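Local structure of DUF1254 domain-containing protein (Vibrio parahaemolyticus, 3U07) at residues 84-89 and 163-168; 109-114 and 122-127; 96-101 and 186-191; 41-46 and 305-310. The protein is of unknown function but is probably exported from the cytoplasm, as it has a predicted signal sequence, and combines a DUF1254 region with a DUF1214 region. The protein carries 2 engineered substitutions. One frame throughout, in Å; residues are numbered along the deposited sequence.

Contact 1. Residues 84-89 and 163-168; sequences HLMGWL and KLMGRI
Lys163 lays its aliphatic chain across one face of the Trp88 indole. CB sits over the six-membered ring, 3.7 Å from its centroid and shifted toward the rim, a CH-pi contact. Lys163 CG stands anti to the backbone N (chi1 179°), and the chain runs on nearly straight, which brings Lys163 CD to 3.6 Å from Trp88 CH2; a bend at chi4 turns NZ out of the line of the chain. Lysine suits the place because its methylenes can pack on an aromatic surface while its charge is used elsewhere, here in a cation-pi contact with Trp307. Phe46 and Phe47 of helix 26-52 also pack on Trp88, Phe47 edge-to-face.

Farther along the same face, selenomethionines Met86 and Met165 lie side by side, Met86 CG 3.5 Å from Met165 SE. Met165 is bent at chi2 (81°), and its CE meets His84 CB at 3.7 Å, although His84 is poorly ordered. Flexible unbranched chains suit such a partly exposed surface.

The other face carries Leu85 and Leu164 together with Gly87 and Gly166, which have no side chains. Nearby, Leu164 CD1 touches Leu89 CD1 at 3.7 Å, while Leu85 reaches Met183 of helix 173-183. Two hydrogen-bonded pairs hold the backbones: Leu85 and Gly166 exchange bonds, with Gly166 N to Leu85 O at 2.7 Å, and Gly87 and Leu164 do the same, with Leu164 N to Gly87 O at 2.9 Å. Strand 82-90 thus borders strand 161-169 at one side of a four-stranded antiparallel sheet.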
loop_
_atom_site.group_PDB
_atom_site.type_symbol
_atom_site.label_atom_id
_atom_site.label_comp_id
_atom_site.label_asym_id
_atom_site.label_seq_id
_atom_site.Cartn_x
_atom_site.Cartn_y
_atom_site.Cartn_z
ATOM N N HIS A 84 5.729 11.555 2.129
ATOM C CA HIS A 84 6.196 10.177 2.086
ATOM C C HIS A 84 7.690 9.964 1.905
ATOM O O HIS A 84 8.406 10.818 1.382
ATOM C CB HIS A 84 5.478 9.410 0.967
ATOM C CG HIS A 84 6.084 9.619 -0.388
ATOM N ND1 HIS A 84 5.757 10.687 -1.197
ATOM C CD2 HIS A 84 7.050 8.932 -1.046
ATOM C CE1 HIS A 84 6.494 10.649 -2.294
ATOM N NE2 HIS A 84 7.289 9.595 -2.226
ATOM N N LEU A 85 8.135 8.795 2.355
ATOM C CA LEU A 85 9.514 8.356 2.223
ATOM C C LEU A 85 9.406 6.945 1.642
ATOM O O LEU A 85 8.599 6.136 2.109
ATOM C CB LEU A 85 10.221 8.307 3.579
ATOM C CG LEU A 85 10.812 9.602 4.132
ATOM C CD1 LEU A 85 11.594 9.282 5.397
ATOM C CD2 LEU A 85 11.728 10.249 3.098
HETATM N N MSE A 86 10.196 6.656 0.614
HETATM C CA MSE A 86 10.157 5.343 -0.017
HETATM C C MSE A 86 11.542 4.769 -0.230
HETATM O O MSE A 86 12.528 5.499 -0.324
HETATM C CB MSE A 86 9.459 5.413 -1.377
HETATM C CG MSE A 86 7.996 5.801 -1.334
HETATM SE SE MSE A 86 7.309 6.008 -3.125
HETATM C CE MSE A 86 8.693 7.154 -3.819
ATOM N N GLY A 87 11.600 3.448 -0.315
ATOM C CA GLY A 87 12.862 2.787 -0.541
ATOM C C GLY A 87 12.673 1.290 -0.585
ATOM O O GLY A 87 11.557 0.783 -0.450
ATOM N N TRP A 88 13.778 0.586 -0.789
ATOM C CA TRP A 88 13.777 -0.862 -0.828
ATOM C C TRP A 88 14.886 -1.349 0.086
ATOM O O TRP A 88 16.029 -0.913 -0.023
ATOM C CB TRP A 88 14.035 -1.368 -2.246
ATOM C CG TRP A 88 12.917 -1.104 -3.197
ATOM C CD1 TRP A 88 12.738 0.008 -3.969
ATOM C CD2 TRP A 88 11.812 -1.971 -3.471
ATOM N NE1 TRP A 88 11.584 -0.115 -4.712
ATOM C CE2 TRP A 88 10.996 -1.319 -4.422
ATOM C CE3 TRP A 88 11.430 -3.235 -3.002
ATOM C CZ2 TRP A 88 9.821 -1.893 -4.920
ATOM C CZ3 TRP A 88 10.261 -3.807 -3.499
ATOM C CH2 TRP A 88 9.470 -3.132 -4.446
ATOM N N LEU A 89 14.533 -2.240 1.000
ATOM C CA LEU A 89 15.489 -2.814 1.931
ATOM C C LEU A 89 16.024 -4.095 1.310
ATOM O O LEU A 89 15.326 -4.758 0.539
ATOM C CB LEU A 89 14.793 -3.165 3.252
ATOM C CG LEU A 89 14.764 -2.214 4.450
ATOM C CD1 LEU A 89 14.803 -0.766 4.021
ATOM C CD2 LEU A 89 13.531 -2.527 5.279
ATOM N N LYS A 163 9.790 -3.877 0.294
ATOM C CA LYS A 163 9.433 -2.514 -0.073
ATOM C C LYS A 163 9.084 -1.713 1.175
ATOM O O LYS A 163 8.296 -2.152 2.009
ATOM C CB LYS A 163 8.264 -2.532 -1.065
ATOM C CG LYS A 163 7.777 -1.151 -1.523
ATOM C CD LYS A 163 6.876 -1.277 -2.749
ATOM C CE LYS A 163 6.056 -0.014 -3.004
ATOM N NZ LYS A 163 6.820 1.248 -2.778
ATOM N N LEU A 164 9.692 -0.538 1.306
ATOM C CA LEU A 164 9.453 0.318 2.459
ATOM C C LEU A 164 8.770 1.619 2.070
ATOM O O LEU A 164 9.145 2.257 1.087
ATOM C CB LEU A 164 10.779 0.635 3.159
ATOM C CG LEU A 164 10.761 1.564 4.382
ATOM C CD1 LEU A 164 12.059 1.395 5.167
ATOM C CD2 LEU A 164 10.586 3.018 3.948
HETATM N N MSE A 165 7.765 2.003 2.853
HETATM C CA MSE A 165 7.032 3.246 2.630
HETATM C C MSE A 165 6.741 3.895 3.974
HETATM O O MSE A 165 6.198 3.258 4.875
HETATM C CB MSE A 165 5.705 2.978 1.908
HETATM C CG MSE A 165 4.731 4.161 1.911
HETATM SE SE MSE A 165 5.052 5.537 0.572
HETATM C CE MSE A 165 3.323 6.409 0.664
ATOM N N GLY A 166 7.122 5.159 4.107
ATOM C CA GLY A 166 6.863 5.884 5.335
ATOM C C GLY A 166 5.946 7.052 5.019
ATOM O O GLY A 166 6.100 7.705 3.987
ATOM N N ARG A 167 4.974 7.301 5.888
ATOM C CA ARG A 167 4.042 8.409 5.689
ATOM C C ARG A 167 3.971 9.237 6.961
ATOM O O ARG A 167 3.803 8.696 8.054
ATOM C CB ARG A 167 2.633 7.902 5.365
ATOM C CG ARG A 167 2.516 7.056 4.112
ATOM C CD ARG A 167 1.081 6.587 3.926
ATOM N NE ARG A 167 0.953 5.601 2.857
ATOM C CZ ARG A 167 -0.206 5.183 2.356
ATOM N NH1 ARG A 167 -1.351 5.669 2.824
ATOM N NH2 ARG A 167 -0.223 4.275 1.388
ATOM N N ILE A 168 4.100 10.549 6.810
ATOM C CA ILE A 168 4.027 11.468 7.936
ATOM C C ILE A 168 3.011 12.572 7.630
ATOM O O ILE A 168 3.170 13.322 6.670
ATOM C CB ILE A 168 5.399 12.106 8.228
ATOM C CG1 ILE A 168 6.413 11.014 8.588
ATOM C CG2 ILE A 168 5.276 13.101 9.376
ATOM C CD1 ILE A 168 7.835 11.523 8.772
#

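Contact 2. Residues 109-114 and 122-127; sequences WILHTM and AAFSSR
Trp109 spreads one face of its indole beneath the backbone of Ser125 and Ser126, at the open end of the beta hairpin made by strands 109-115 and 120-125. Ser125 CA stands 3.8 Å from the centroid of the six-membered ring, only 9° off the ring normal, while Ser126 N lies over the same face, closest to CE2. Trp109 takes chi1 63°, with CG between the backbone N and the carbonyl carbon, and this turns the indole under the strand end. A large flat side chain suits a site where the partner offers mainly backbone. Small serines allow that approach, and Ser126 OG also accepts from Trp109 N at 3.2 Å.

Next along the hairpin, Leu111 and Phe124 lie side by side, Leu111 CD2 reaching the edge of the phenyl ring at CD2, 4.1 Å away. Their backbones form a hydrogen-bonded pair, and both side chains pack on Phe136 of strand 134-140, Phe124 by ring stacking.

An outer shell fixes these groups. Ser125 is the N-cap of helix 126-129: its OG accepts from Arg127 N at 3.0 Å. Trp109 NE1 donates to Gly130 O, just beyond the helix, which fixes the rotation of the indole. Toward the turn, Thr113 OG1 is hydrogen-bonded to Asn121 OD1 and His112 NE2 to Thr120 OG1. Ala122 O accepts from Thr113 N at 3.0 Å, and the same oxygen lies in the plane of the imidazole at its edge, 3.6 Å from His112 CD2.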
loop_
_atom_site.group_PDB
_atom_site.type_symbol
_atom_site.label_atom_id
_atom_site.label_comp_id
_atom_site.label_asym_id
_atom_site.label_seq_id
_atom_site.Cartn_x
_atom_site.Cartn_y
_atom_site.Cartn_z
ATOM N N TRP A 109 1.701 9.040 11.717
ATOM C CA TRP A 109 2.874 8.566 10.986
ATOM C C TRP A 109 2.806 7.058 10.920
ATOM O O TRP A 109 2.165 6.418 11.758
ATOM C CB TRP A 109 4.181 8.976 11.667
ATOM C CG TRP A 109 4.365 8.401 13.044
ATOM C CD1 TRP A 109 3.933 8.937 14.223
ATOM C CD2 TRP A 109 5.032 7.179 13.379
ATOM N NE1 TRP A 109 4.294 8.128 15.273
ATOM C CE2 TRP A 109 4.971 7.043 14.785
ATOM C CE3 TRP A 109 5.680 6.189 12.628
ATOM C CZ2 TRP A 109 5.532 5.950 15.455
ATOM C CZ3 TRP A 109 6.238 5.103 13.295
ATOM C CH2 TRP A 109 6.162 4.994 14.695
ATOM N N ILE A 110 3.457 6.488 9.918
ATOM C CA ILE A 110 3.460 5.043 9.773
ATOM C C ILE A 110 4.654 4.567 8.956
ATOM O O ILE A 110 5.041 5.205 7.974
ATOM C CB ILE A 110 2.150 4.551 9.099
ATOM C CG1 ILE A 110 2.133 3.023 9.034
ATOM C CG2 ILE A 110 2.012 5.164 7.705
ATOM C CD1 ILE A 110 0.768 2.452 8.750
ATOM N N LEU A 111 5.266 3.475 9.409
ATOM C CA LEU A 111 6.378 2.852 8.694
ATOM C C LEU A 111 5.734 1.555 8.204
ATOM O O LEU A 111 5.338 0.706 9.001
ATOM C CB LEU A 111 7.552 2.555 9.629
ATOM C CG LEU A 111 8.671 1.659 9.077
ATOM C CD1 LEU A 111 9.224 2.235 7.779
ATOM C CD2 LEU A 111 9.771 1.538 10.123
ATOM N N HIS A 112 5.615 1.414 6.891
ATOM C CA HIS A 112 4.963 0.251 6.305
ATOM C C HIS A 112 5.893 -0.527 5.377
ATOM O O HIS A 112 6.440 0.035 4.432
ATOM C CB HIS A 112 3.729 0.739 5.540
ATOM C CG HIS A 112 2.995 -0.334 4.802
ATOM N ND1 HIS A 112 2.352 -0.099 3.603
ATOM C CD2 HIS A 112 2.781 -1.637 5.093
ATOM C CE1 HIS A 112 1.779 -1.212 3.188
ATOM N NE2 HIS A 112 2.024 -2.162 4.075
ATOM N N THR A 113 6.070 -1.819 5.647
ATOM C CA THR A 113 6.931 -2.648 4.814
ATOM C C THR A 113 6.180 -3.870 4.328
ATOM O O THR A 113 5.326 -4.405 5.032
ATOM C CB THR A 113 8.204 -3.126 5.578
ATOM O OG1 THR A 113 7.818 -3.806 6.780
ATOM C CG2 THR A 113 9.105 -1.942 5.934
HETATM N N MSE A 114 6.502 -4.305 3.113
HETATM C CA MSE A 114 5.861 -5.474 2.520
HETATM C C MSE A 114 6.913 -6.315 1.822
HETATM O O MSE A 114 7.901 -5.782 1.314
HETATM C CB MSE A 114 4.791 -5.037 1.511
HETATM C CG MSE A 114 3.626 -4.291 2.158
HETATM SE SE MSE A 114 2.251 -3.777 0.884
HETATM C CE MSE A 114 3.204 -2.262 0.165
ATOM N N ALA A 122 5.201 -5.425 8.333
ATOM C CA ALA A 122 5.419 -4.458 9.395
ATOM C C ALA A 122 4.597 -3.203 9.152
ATOM O O ALA A 122 4.493 -2.714 8.023
ATOM C CB ALA A 122 6.892 -4.104 9.513
ATOM N N ALA A 123 3.999 -2.696 10.222
ATOM C CA ALA A 123 3.203 -1.479 10.157
ATOM C C ALA A 123 3.330 -0.794 11.510
ATOM O O ALA A 123 2.448 -0.913 12.358
ATOM C CB ALA A 123 1.738 -1.810 9.868
ATOM N N PHE A 124 4.451 -0.113 11.722
ATOM C CA PHE A 124 4.679 0.603 12.969
ATOM C C PHE A 124 4.091 1.988 12.764
ATOM O O PHE A 124 4.364 2.635 11.753
ATOM C CB PHE A 124 6.178 0.717 13.263
ATOM C CG PHE A 124 6.857 -0.607 13.462
ATOM C CD1 PHE A 124 6.545 -1.404 14.564
ATOM C CD2 PHE A 124 7.795 -1.070 12.538
ATOM C CE1 PHE A 124 7.159 -2.645 14.743
ATOM C CE2 PHE A 124 8.415 -2.307 12.708
ATOM C CZ PHE A 124 8.097 -3.099 13.812
ATOM N N SER A 125 3.278 2.448 13.707
ATOM C CA SER A 125 2.681 3.765 13.544
ATOM C C SER A 125 2.076 4.357 14.803
ATOM O O SER A 125 1.932 3.687 15.835
ATOM C CB SER A 125 1.599 3.720 12.462
ATOM O OG SER A 125 0.331 3.465 13.030
ATOM N N SER A 126 1.729 5.634 14.688
ATOM C CA SER A 126 1.113 6.407 15.753
ATOM C C SER A 126 -0.167 5.732 16.245
ATOM O O SER A 126 -0.521 5.828 17.418
ATOM C CB SER A 126 0.778 7.804 15.228
ATOM O OG SER A 126 0.008 7.719 14.036
ATOM N N ARG A 127 -0.860 5.052 15.339
ATOM C CA ARG A 127 -2.104 4.375 15.685
ATOM C C ARG A 127 -1.908 3.415 16.850
ATOM O O ARG A 127 -2.776 3.277 17.709
ATOM C CB ARG A 127 -2.639 3.593 14.480
ATOM C CG ARG A 127 -3.989 2.939 14.722
ATOM C CD ARG A 127 -4.450 2.131 13.512
ATOM N NE ARG A 127 -3.783 0.835 13.413
ATOM C CZ ARG A 127 -4.142 -0.246 14.098
ATOM N NH1 ARG A 127 -5.170 -0.199 14.936
ATOM N NH2 ARG A 127 -3.468 -1.380 13.947
#

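Contact 3. Residues 96-101 and 186-191; sequences VIVSVP and WNIRTL
Trp186 takes Val100 over one face of its indole, and the guanidinium of Arg189 meets Ser99 at its edge. Val100 CG2 stands 4.0 Å from the centroid of the indole six-membered ring, almost on its normal, the two side chains pointing the same way. Pro101 crosses the indole at about a right angle, its CD 3.5 Å from Trp186 CD1. Branched valine and rigid proline offer compact carbon surfaces for this ring.

In the guanidinium plane, Arg189 NH2 donates to Ser99 OG at 2.9 Å, and NE donates to water 1. A bend at chi3 (-75°) turns NE back toward the neighbouring strand. Water 1 in turn donates to Ile97 O at 2.7 Å and to Ser99 OG. Accepting from two donors, Ser99 OG probably donates to Gln135 OE1 of strand 134-140.

On the sheet face opposite Ser99 and Arg189, Val96 CG2 presses on Ile188 CG2 at a tight 3.5 Å, near Leu89 of strand 82-90. The antiparallel pair therefore has an apolar face toward the neighbouring sheet and a mixed one, where Ile97 joins Ser99 and Arg189. There a hydroxyl and a bound water, both neutral, satisfy donors of Arg189, whereas buried Trp186 NE1 finds no partner.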
loop_
_atom_site.group_PDB
_atom_site.type_symbol
_atom_site.label_atom_id
_atom_site.label_comp_id
_atom_site.label_asym_id
_atom_site.label_seq_id
_atom_site.Cartn_x
_atom_site.Cartn_y
_atom_site.Cartn_z
ATOM N N VAL A 96 18.994 -5.084 8.542
ATOM C CA VAL A 96 18.988 -3.650 8.303
ATOM C C VAL A 96 18.084 -3.010 9.342
ATOM O O VAL A 96 17.031 -3.548 9.695
ATOM C CB VAL A 96 18.470 -3.322 6.884
ATOM C CG1 VAL A 96 17.070 -3.866 6.708
ATOM C CG2 VAL A 96 18.488 -1.824 6.650
ATOM N N ILE A 97 18.509 -1.858 9.834
ATOM C CA ILE A 97 17.764 -1.151 10.853
ATOM C C ILE A 97 17.233 0.184 10.351
ATOM O O ILE A 97 17.973 1.009 9.816
ATOM C CB ILE A 97 18.661 -0.928 12.098
ATOM C CG1 ILE A 97 18.987 -2.285 12.729
ATOM C CG2 ILE A 97 17.974 -0.007 13.093
ATOM C CD1 ILE A 97 20.130 -2.242 13.723
ATOM N N VAL A 98 15.931 0.373 10.506
ATOM C CA VAL A 98 15.297 1.612 10.107
ATOM C C VAL A 98 15.105 2.406 11.388
ATOM O O VAL A 98 14.505 1.917 12.352
ATOM C CB VAL A 98 13.936 1.351 9.431
ATOM C CG1 VAL A 98 13.251 2.677 9.104
ATOM C CG2 VAL A 98 14.147 0.533 8.155
ATOM N N SER A 99 15.648 3.617 11.407
ATOM C CA SER A 99 15.543 4.478 12.577
ATOM C C SER A 99 14.411 5.477 12.405
ATOM O O SER A 99 14.317 6.165 11.386
ATOM C CB SER A 99 16.855 5.239 12.807
ATOM O OG SER A 99 17.944 4.356 12.997
ATOM N N VAL A 100 13.548 5.538 13.414
ATOM C CA VAL A 100 12.416 6.452 13.425
ATOM C C VAL A 100 12.450 7.217 14.745
ATOM O O VAL A 100 12.422 6.615 15.822
ATOM C CB VAL A 100 11.079 5.680 13.304
ATOM C CG1 VAL A 100 9.907 6.632 13.474
ATOM C CG2 VAL A 100 11.000 5.003 11.941
ATOM N N PRO A 101 12.522 8.556 14.678
ATOM C CA PRO A 101 12.565 9.429 15.857
ATOM C C PRO A 101 11.220 9.519 16.561
ATOM O O PRO A 101 10.183 9.286 15.943
ATOM C CB PRO A 101 12.950 10.780 15.264
ATOM C CG PRO A 101 12.235 10.758 13.934
ATOM C CD PRO A 101 12.560 9.354 13.436
ATOM N N TRP A 186 14.672 10.168 9.906
ATOM C CA TRP A 186 14.480 8.754 9.599
ATOM C C TRP A 186 15.792 8.319 8.941
ATOM O O TRP A 186 16.425 9.094 8.223
ATOM C CB TRP A 186 13.314 8.566 8.627
ATOM C CG TRP A 186 11.966 8.738 9.255
ATOM C CD1 TRP A 186 11.579 9.728 10.115
ATOM C CD2 TRP A 186 10.810 7.917 9.043
ATOM N NE1 TRP A 186 10.251 9.576 10.447
ATOM C CE2 TRP A 186 9.755 8.476 9.798
ATOM C CE3 TRP A 186 10.559 6.771 8.277
ATOM C CZ2 TRP A 186 8.473 7.920 9.822
ATOM C CZ3 TRP A 186 9.282 6.217 8.301
ATOM C CH2 TRP A 186 8.255 6.797 9.064
ATOM N N ASN A 187 16.204 7.080 9.170
ATOM C CA ASN A 187 17.465 6.614 8.613
ATOM C C ASN A 187 17.398 5.119 8.345
ATOM O O ASN A 187 16.551 4.425 8.905
ATOM C CB ASN A 187 18.585 6.926 9.618
ATOM C CG ASN A 187 19.977 6.825 9.015
ATOM O OD1 ASN A 187 20.136 6.695 7.805
ATOM N ND2 ASN A 187 20.994 6.901 9.863
ATOM N N ILE A 188 18.266 4.639 7.461
ATOM C CA ILE A 188 18.355 3.214 7.139
ATOM C C ILE A 188 19.833 2.855 7.214
ATOM O O ILE A 188 20.660 3.478 6.551
ATOM C CB ILE A 188 17.885 2.886 5.710
ATOM C CG1 ILE A 188 16.411 3.239 5.532
ATOM C CG2 ILE A 188 18.120 1.393 5.426
ATOM C CD1 ILE A 188 15.945 3.103 4.094
ATOM N N ARG A 189 20.163 1.854 8.020
ATOM C CA ARG A 189 21.549 1.426 8.174
ATOM C C ARG A 189 21.646 -0.094 8.275
ATOM O O ARG A 189 20.772 -0.739 8.854
ATOM C CB ARG A 189 22.150 2.027 9.450
ATOM C CG ARG A 189 22.469 3.511 9.399
ATOM C CD ARG A 189 22.896 4.001 10.770
ATOM N NE ARG A 189 21.759 4.133 11.680
ATOM C CZ ARG A 189 21.869 4.410 12.973
ATOM N NH1 ARG A 189 23.068 4.576 13.512
ATOM N NH2 ARG A 189 20.784 4.534 13.727
ATOM N N THR A 190 22.699 -0.667 7.702
ATOM C CA THR A 190 22.908 -2.103 7.807
ATOM C C THR A 190 23.355 -2.331 9.252
ATOM O O THR A 190 23.852 -1.413 9.907
ATOM C CB THR A 190 24.036 -2.602 6.873
ATOM O OG1 THR A 190 25.239 -1.870 7.139
ATOM C CG2 THR A 190 23.636 -2.433 5.419
ATOM N N LEU A 191 23.170 -3.547 9.750
ATOM C CA LEU A 191 23.561 -3.870 11.116
ATOM C C LEU A 191 25.026 -3.506 11.366
ATOM O O LEU A 191 25.341 -2.844 12.351
ATOM C CB LEU A 191 23.346 -5.362 11.385
ATOM C CG LEU A 191 23.768 -5.870 12.765
ATOM C CD1 LEU A 191 23.048 -5.082 13.871
ATOM C CD2 LEU A 191 23.462 -7.360 12.856
HETATM O O HOH W 1 19.102 3.300 10.744
#

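Contact 4. Residues 41-46 and 305-310; sequences DEAYKF and GQWGLP
A type II beta turn from Gly305 to Gly308 brings its two central residues, Gln306 and Trp307, against helix 26-52. Trp307 points the edge of its five-membered ring at the face of Phe46 in a T-shaped pair, the planes 63° apart and the centroids 4.3 Å. Trp307 NE1 lies over the centre of the phenyl ring, 3.2 Å above its plane. Phe46 holds CG anti to the backbone N (chi1 -178°), setting the ring out from the helix on the side of the turn. One helical turn earlier, Ala43 CB meets Trp307 CH2 at 3.6 Å; a small residue here lets the indole come close to the helix.

Gln306 stretches out beside the indole, its CG over one indole face. Its NE2 makes a weak hydrogen bond to Glu42 O at 3.3 Å, and that oxygen also receives the helical bond from Phe46 N at 3.0 Å. Elsewhere on the helix, Lys45 NZ bridges Glu42 OE2 and Asp41 OD2, while Asp41 OD1 pairs with Arg218. On the turn itself, His118 NE2 is hydrogen-bonded to Trp307 N.

The polar N-H end of the indole thus meets the electron-rich face of Phe46. N-H to ring electrostatics and close carbon packing, more than the weak amide bond, probably hold this turn to the helix.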
loop_
_atom_site.group_PDB
_atom_site.type_symbol
_atom_site.label_atom_id
_atom_site.label_comp_id
_atom_site.label_asym_id
_atom_site.label_seq_id
_atom_site.Cartn_x
_atom_site.Cartn_y
_atom_site.Cartn_z
ATOM N N ASP A 41 5.067 -12.357 -9.019
ATOM C CA ASP A 41 5.483 -11.878 -10.328
ATOM C C ASP A 41 5.255 -10.381 -10.492
ATOM O O ASP A 41 6.146 -9.658 -10.935
ATOM C CB ASP A 41 4.753 -12.648 -11.437
ATOM C CG ASP A 41 5.403 -12.456 -12.799
ATOM O OD1 ASP A 41 6.649 -12.463 -12.853
ATOM O OD2 ASP A 41 4.684 -12.306 -13.812
ATOM N N GLU A 42 4.069 -9.907 -10.120
ATOM C CA GLU A 42 3.771 -8.488 -10.265
ATOM C C GLU A 42 4.622 -7.625 -9.334
ATOM O O GLU A 42 4.998 -6.510 -9.688
ATOM C CB GLU A 42 2.277 -8.235 -10.039
ATOM C CG GLU A 42 1.367 -8.922 -11.070
ATOM C CD GLU A 42 1.649 -8.476 -12.503
ATOM O OE1 GLU A 42 1.693 -7.253 -12.747
ATOM O OE2 GLU A 42 1.820 -9.344 -13.387
ATOM N N ALA A 43 4.938 -8.133 -8.147
ATOM C CA ALA A 43 5.775 -7.370 -7.222
ATOM C C ALA A 43 7.162 -7.248 -7.858
ATOM O O ALA A 43 7.780 -6.183 -7.833
ATOM C CB ALA A 43 5.871 -8.080 -5.878
ATOM N N TYR A 44 7.649 -8.344 -8.435
ATOM C CA TYR A 44 8.950 -8.320 -9.090
ATOM C C TYR A 44 8.950 -7.320 -10.250
ATOM O O TYR A 44 9.842 -6.480 -10.343
ATOM C CB TYR A 44 9.335 -9.698 -9.637
ATOM C CG TYR A 44 10.670 -9.657 -10.354
ATOM C CD1 TYR A 44 11.845 -9.390 -9.652
ATOM C CD2 TYR A 44 10.753 -9.804 -11.740
ATOM C CE1 TYR A 44 13.067 -9.267 -10.305
ATOM C CE2 TYR A 44 11.972 -9.679 -12.407
ATOM C CZ TYR A 44 13.125 -9.409 -11.680
ATOM O OH TYR A 44 14.334 -9.266 -12.317
ATOM N N LYS A 45 7.957 -7.416 -11.133
ATOM C CA LYS A 45 7.877 -6.505 -12.276
ATOM C C LYS A 45 7.918 -5.062 -11.800
ATOM O O LYS A 45 8.607 -4.221 -12.383
ATOM C CB LYS A 45 6.590 -6.733 -13.080
ATOM C CG LYS A 45 6.509 -8.050 -13.841
ATOM C CD LYS A 45 5.181 -8.129 -14.599
ATOM C CE LYS A 45 4.950 -9.495 -15.224
ATOM N NZ LYS A 45 3.582 -9.593 -15.815
ATOM N N PHE A 46 7.174 -4.774 -10.738
ATOM C CA PHE A 46 7.144 -3.420 -10.202
ATOM C C PHE A 46 8.533 -3.022 -9.708
ATOM O O PHE A 46 8.984 -1.909 -9.943
ATOM C CB PHE A 46 6.145 -3.316 -9.050
ATOM C CG PHE A 46 6.035 -1.930 -8.478
ATOM C CD1 PHE A 46 5.078 -1.039 -8.955
ATOM C CD2 PHE A 46 6.911 -1.506 -7.485
ATOM C CE1 PHE A 46 4.994 0.256 -8.445
ATOM C CE2 PHE A 46 6.835 -0.217 -6.971
ATOM C CZ PHE A 46 5.876 0.667 -7.453
ATOM N N GLY A 305 -5.285 -3.045 -5.882
ATOM C CA GLY A 305 -4.488 -1.966 -5.289
ATOM C C GLY A 305 -3.128 -2.290 -4.687
ATOM O O GLY A 305 -2.851 -2.038 -3.503
ATOM N N GLN A 306 -2.246 -2.770 -5.551
ATOM C CA GLN A 306 -0.904 -3.161 -5.161
ATOM C C GLN A 306 -0.209 -2.251 -4.164
ATOM O O GLN A 306 -0.287 -1.030 -4.264
ATOM C CB GLN A 306 -0.030 -3.347 -6.408
ATOM C CG GLN A 306 1.294 -4.057 -6.143
ATOM C CD GLN A 306 2.164 -4.130 -7.388
ATOM O OE1 GLN A 306 2.274 -3.156 -8.129
ATOM N NE2 GLN A 306 2.795 -5.282 -7.616
ATOM N N TRP A 307 0.461 -2.875 -3.197
ATOM C CA TRP A 307 1.198 -2.173 -2.149
ATOM C C TRP A 307 0.293 -1.453 -1.144
ATOM O O TRP A 307 0.762 -0.646 -0.343
ATOM C CB TRP A 307 2.180 -1.169 -2.770
ATOM C CG TRP A 307 3.106 -1.777 -3.786
ATOM C CD1 TRP A 307 3.303 -1.357 -5.073
ATOM C CD2 TRP A 307 3.947 -2.926 -3.608
ATOM N NE1 TRP A 307 4.216 -2.169 -5.706
ATOM C CE2 TRP A 307 4.633 -3.134 -4.827
ATOM C CE3 TRP A 307 4.204 -3.787 -2.530
ATOM C CZ2 TRP A 307 5.541 -4.183 -5.006
ATOM C CZ3 TRP A 307 5.111 -4.830 -2.710
ATOM C CH2 TRP A 307 5.773 -5.011 -3.938
ATOM N N GLY A 308 -0.999 -1.759 -1.180
ATOM C CA GLY A 308 -1.927 -1.123 -0.265
ATOM C C GLY A 308 -1.800 -1.572 1.181
ATOM O O GLY A 308 -1.431 -2.713 1.478
ATOM N N LEU A 309 -2.097 -0.647 2.087
ATOM C CA LEU A 309 -2.054 -0.908 3.524
ATOM C C LEU A 309 -3.216 -1.798 3.946
ATOM O O LEU A 309 -4.275 -1.786 3.318
ATOM C CB LEU A 309 -2.173 0.404 4.305
ATOM C CG LEU A 309 -0.947 1.277 4.559
ATOM C CD1 LEU A 309 -1.390 2.654 5.018
ATOM C CD2 LEU A 309 -0.063 0.622 5.622
ATOM N N PRO A 310 -3.021 -2.603 5.001
ATOM C CA PRO A 310 -4.108 -3.464 5.471
ATOM C C PRO A 310 -5.198 -2.474 5.905
ATOM O O PRO A 310 -4.894 -1.408 6.436
ATOM C CB PRO A 310 -3.479 -4.192 6.655
ATOM C CG PRO A 310 -2.027 -4.317 6.218
ATOM C CD PRO A 310 -1.750 -2.934 5.672
#

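Contacts 1 and 2 share one antiparallel sheet, ordered 82-90, 161-169, 109-115, 120-125, and their centres are about 10 Å apart; Met165 O and His112 N probably bond across its middle. Contact 3, its centre about 12 Å from that of contact 1 and about 14 Å from that of contact 2, belongs to a second, mixed sheet that packs on the first through Leu164, Leu111, Val98 and Trp186. Contact 4 lies toward the other face of the first sheet, touching contacts 1 and 2 but about 11 Å from contact 3 at the nearest atoms. Along the chain, contact 4 encloses the others, contacts 1 and 3 interleave, and contact 2 nests within both, so distant segments close around one two-layered core.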